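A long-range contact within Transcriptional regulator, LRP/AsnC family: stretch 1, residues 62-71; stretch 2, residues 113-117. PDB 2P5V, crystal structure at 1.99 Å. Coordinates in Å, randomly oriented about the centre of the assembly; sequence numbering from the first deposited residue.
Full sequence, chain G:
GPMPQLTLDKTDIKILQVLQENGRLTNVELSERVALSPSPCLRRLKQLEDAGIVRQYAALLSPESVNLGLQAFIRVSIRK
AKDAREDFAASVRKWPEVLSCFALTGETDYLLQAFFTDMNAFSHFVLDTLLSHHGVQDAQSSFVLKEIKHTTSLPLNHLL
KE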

ATOM      1  N   SER G  62      14.485 -29.579  15.269  1.00 42.30           N
ATOM      2  CA  SER G  62      15.257 -28.646  14.441  1.00 44.33           C
ATOM      3  C   SER G  62      14.779 -28.793  12.999  1.00 41.70           C
ATOM      4  O   SER G  62      14.901 -29.872  12.426  1.00 37.54           O
ATOM      5  CB  SER G  62      16.756 -28.967  14.528  1.00 41.25           C
ATOM      6  OG  SER G  62      17.473 -28.412  13.439  1.00 42.41           O
ATOM      7  N   PRO G  63      14.202 -27.726  12.416  1.00 46.33           N
ATOM      8  CA  PRO G  63      13.781 -27.779  11.001  1.00 46.58           C
ATOM      9  C   PRO G  63      14.903 -28.133  10.022  1.00 52.14           C
ATOM     10  O   PRO G  63      14.675 -28.866   9.060  1.00 51.21           O
ATOM     11  CB  PRO G  63      13.281 -26.353  10.729  1.00 50.85           C
ATOM     12  CG  PRO G  63      12.916 -25.815  12.058  1.00 47.13           C
ATOM     13  CD  PRO G  63      13.867 -26.431  13.038  1.00 41.65           C
ATOM     14  N   GLU G  64      16.105 -27.626  10.287  1.00 49.59           N
ATOM     15  CA  GLU G  64      17.234 -27.794   9.381  1.00 51.88           C
ATOM     16  C   GLU G  64      17.666 -29.254   9.390  1.00 54.42           C
ATOM     17  O   GLU G  64      18.045 -29.806   8.354  1.00 57.71           O
ATOM     18  CB  GLU G  64      18.420 -26.916   9.801  1.00 55.82           C
ATOM     19  CG  GLU G  64      18.123 -25.420   9.914  1.00 62.89           C
ATOM     20  CD  GLU G  64      17.204 -25.068  11.085  1.00 73.44           C
ATOM     21  OE1 GLU G  64      17.294 -25.720  12.155  1.00 71.05           O
ATOM     22  OE2 GLU G  64      16.376 -24.142  10.927  1.00 79.83           O
ATOM     23  N   SER G  65      17.603 -29.880  10.564  1.00 48.88           N
ATOM     24  CA  SER G  65      17.987 -31.276  10.708  1.00 48.41           C
ATOM     25  C   SER G  65      17.082 -32.192   9.890  1.00 47.39           C
ATOM     26  O   SER G  65      17.502 -33.270   9.490  1.00 46.74           O
ATOM     27  CB  SER G  65      17.987 -31.691  12.182  1.00 49.28           C
ATOM     28  OG  SER G  65      16.670 -31.750  12.693  1.00 46.83           O
ATOM     29  N   VAL G  66      15.849 -31.760   9.623  1.00 48.80           N
ATOM     30  CA  VAL G  66      14.927 -32.543   8.793  1.00 48.84           C
ATOM     31  C   VAL G  66      14.720 -31.900   7.419  1.00 52.70           C
ATOM     32  O   VAL G  66      13.701 -32.124   6.755  1.00 51.39           O
ATOM     33  CB  VAL G  66      13.578 -32.765   9.512  1.00 52.75           C
ATOM     34  CG1 VAL G  66      13.807 -33.541  10.817  1.00 49.66           C
ATOM     35  CG2 VAL G  66      12.872 -31.435   9.776  1.00 42.65           C
ATOM     36  N   ASN G  67      15.702 -31.094   7.011  1.00 51.78           N
ATOM     37  CA  ASN G  67      15.792 -30.558   5.657  1.00 54.86           C
ATOM     38  C   ASN G  67      14.723 -29.510   5.329  1.00 49.61           C
ATOM     39  O   ASN G  67      14.426 -29.268   4.159  1.00 53.51           O
ATOM     40  CB  ASN G  67      15.777 -31.711   4.626  1.00 57.42           C
ATOM     41  CG  ASN G  67      16.170 -31.259   3.224  1.00 66.79           C
ATOM     42  OD1 ASN G  67      16.985 -30.351   3.054  1.00 65.89           O
ATOM     43  ND2 ASN G  67      15.579 -31.891   2.211  1.00 75.31           N
ATOM     44  N   LEU G  68      14.156 -28.878   6.350  1.00 46.14           N
ATOM     45  CA  LEU G  68      13.143 -27.846   6.128  1.00 48.50           C
ATOM     46  C   LEU G  68      13.780 -26.455   6.196  1.00 52.39           C
ATOM     47  O   LEU G  68      13.586 -25.707   7.154  1.00 57.44           O
ATOM     48  CB  LEU G  68      11.992 -27.978   7.125  1.00 43.29           C
ATOM     49  CG  LEU G  68      11.062 -29.172   6.935  1.00 46.68           C
ATOM     50  CD1 LEU G  68      10.183 -29.332   8.176  1.00 45.38           C
ATOM     51  CD2 LEU G  68      10.216 -29.033   5.659  1.00 41.42           C
ATOM     52  N   GLY G  69      14.528 -26.116   5.153  1.00 55.21           N
ATOM     53  CA  GLY G  69      15.227 -24.839   5.085  1.00 56.93           C
ATOM     54  C   GLY G  69      14.364 -23.607   4.862  1.00 54.27           C
ATOM     55  O   GLY G  69      14.805 -22.511   5.143  1.00 58.83           O
ATOM     56  N   LEU G  70      13.142 -23.781   4.359  1.00 53.32           N
ATOM     57  CA  LEU G  70      12.273 -22.658   3.983  1.00 52.04           C
ATOM     58  C   LEU G  70      11.139 -22.492   4.997  1.00 48.93           C
ATOM     59  O   LEU G  70      10.265 -23.345   5.094  1.00 55.90           O
ATOM     60  CB  LEU G  70      11.672 -22.893   2.583  1.00 53.78           C
ATOM     61  CG  LEU G  70      11.669 -21.795   1.508  1.00 58.13           C
ATOM     62  CD1 LEU G  70      10.410 -21.899   0.611  1.00 44.03           C
ATOM     63  CD2 LEU G  70      11.797 -20.405   2.102  1.00 47.45           C
ATOM     64  N   GLN G  71      11.170 -21.398   5.753  1.00 52.37           N
ATOM     65  CA  GLN G  71      10.088 -21.036   6.661  1.00 48.69           C
ATOM     66  C   GLN G  71       9.354 -19.830   6.096  1.00 45.09           C
ATOM     67  O   GLN G  71       9.943 -18.763   5.924  1.00 44.82           O
ATOM     68  CB  GLN G  71      10.624 -20.711   8.048  1.00 48.45           C
ATOM     69  CG  GLN G  71       9.516 -20.313   9.031  1.00 52.17           C
ATOM     70  CD  GLN G  71       9.989 -20.246  10.461  1.00 53.43           C
ATOM     71  OE1 GLN G  71      11.193 -20.186  10.740  1.00 65.24           O
ATOM     72  NE2 GLN G  71       9.044 -20.247  11.379  1.00 62.43           N
ATOM     73  N   GLN G 113       1.900 -19.768   9.055  1.00 51.18           N
ATOM     74  CA  GLN G 113       3.330 -20.009   9.230  1.00 50.31           C
ATOM     75  C   GLN G 113       3.566 -21.458   8.796  1.00 46.80           C
ATOM     76  O   GLN G 113       2.899 -22.371   9.284  1.00 50.89           O
ATOM     77  CB  GLN G 113       3.741 -19.748  10.688  1.00 48.32           C
ATOM     78  CG  GLN G 113       5.254 -19.577  10.915  1.00 61.84           C
ATOM     79  CD  GLN G 113       5.634 -19.186  12.355  1.00 57.22           C
ATOM     80  OE1 GLN G 113       4.838 -18.608  13.106  1.00 62.04           O
ATOM     81  NE2 GLN G 113       6.865 -19.502  12.735  1.00 69.56           N
ATOM     82  N   ALA G 114       4.470 -21.656   7.834  1.00 49.22           N
ATOM     83  CA  ALA G 114       4.621 -22.959   7.171  1.00 44.95           C
ATOM     84  C   ALA G 114       6.071 -23.298   6.862  1.00 44.95           C
ATOM     85  O   ALA G 114       6.904 -22.411   6.701  1.00 50.91           O
ATOM     86  CB  ALA G 114       3.804 -23.001   5.886  1.00 40.33           C
ATOM     87  N   PHE G 115       6.357 -24.593   6.757  1.00 47.83           N
ATOM     88  CA  PHE G 115       7.713 -25.064   6.527  1.00 42.45           C
ATOM     89  C   PHE G 115       7.822 -25.903   5.271  1.00 41.85           C
ATOM     90  O   PHE G 115       6.952 -26.732   4.990  1.00 43.48           O
ATOM     91  CB  PHE G 115       8.174 -25.884   7.719  1.00 45.40           C
ATOM     92  CG  PHE G 115       8.820 -25.070   8.794  1.00 44.98           C
ATOM     93  CD1 PHE G 115      10.174 -24.769   8.731  1.00 54.70           C
ATOM     94  CD2 PHE G 115       8.085 -24.614   9.873  1.00 57.21           C
ATOM     95  CE1 PHE G 115      10.786 -24.034   9.739  1.00 50.82           C
ATOM     96  CE2 PHE G 115       8.693 -23.871  10.882  1.00 55.49           C
ATOM     97  CZ  PHE G 115      10.047 -23.591  10.812  1.00 52.53           C
ATOM     98  N   PHE G 116       8.905 -25.687   4.524  1.00 46.59           N
ATOM     99  CA  PHE G 116       9.166 -26.410   3.274  1.00 43.95           C
ATOM    100  C   PHE G 116      10.635 -26.680   3.152  1.00 40.84           C
ATOM    101  O   PHE G 116      11.444 -26.037   3.829  1.00 46.01           O
ATOM    102  CB  PHE G 116       8.678 -25.597   2.073  1.00 51.15           C
ATOM    103  CG  PHE G 116       7.229 -25.239   2.154  1.00 37.39           C
ATOM    104  CD1 PHE G 116       6.266 -26.051   1.575  1.00 45.53           C
ATOM    105  CD2 PHE G 116       6.829 -24.119   2.854  1.00 42.13           C
ATOM    106  CE1 PHE G 116       4.921 -25.731   1.679  1.00 47.90           C
ATOM    107  CE2 PHE G 116       5.493 -23.789   2.959  1.00 46.53           C
ATOM    108  CZ  PHE G 116       4.535 -24.597   2.373  1.00 46.19           C
ATOM    109  N   THR G 117      10.985 -27.648   2.314  1.00 42.16           N
ATOM    110  CA  THR G 117      12.389 -27.970   2.062  1.00 44.45           C
ATOM    111  C   THR G 117      13.059 -26.850   1.284  1.00 43.18           C
ATOM    112  O   THR G 117      14.188 -26.465   1.583  1.00 49.67           O
ATOM    113  CB  THR G 117      12.563 -29.273   1.270  1.00 45.30           C
ATOM    114  OG1 THR G 117      11.880 -29.154   0.022  1.00 48.54           O
ATOM    115  CG2 THR G 117      12.016 -30.468   2.047  1.00 49.54           C
TER
HETATM  116  O   HOH W   1      16.395 -27.236   3.347  1.00 57.10           O

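The contact begins as a short antiparallel ladder. L70 and F116 form its hydrogen-bonded pair: L70 N donates to F116 O at 2.9 Å, and F116 N returns a bond to L70 O at 2.8 Å. Q71 faces F115 in the next, non-hydrogen-bonded register, so successive side chains alternate between the sheet's two faces.

On the face of Q71 and F115, the aromatic ring does most of the joining. With chi1 at -89° (m) and chi2 at -86°, these angles bring the F115 ring nearer the other stretch, against Q71, P63 and L68. Q71 is extended, chi1 and chi2 both t, which lays its aliphatic stem across the ring: CG sits 4.1 Å from the F115 ring centroid, a CH-pi contact over one face. P63 CB reaches F115 CE1 at 3.5 Å, and L68, an m,t rotamer, brings CD1 to 4.0 Å from F115 CB. The turn before the strand thus supplies apolar cover for the same residue.

On the other face, L70 and F116 meet near the backbone, CB to CB at 4.1 Å; both L70 chi angles lie between wells.

Beyond the ladder, T117 CA approaches N67 O at 3.2 Å in a CA-H...O contact. Water 1 lies 2.9 Å from T117 O and 3.2 Å from N67 OD1, and accepts a weak hydrogen bond from G69 N at 2.8 Å.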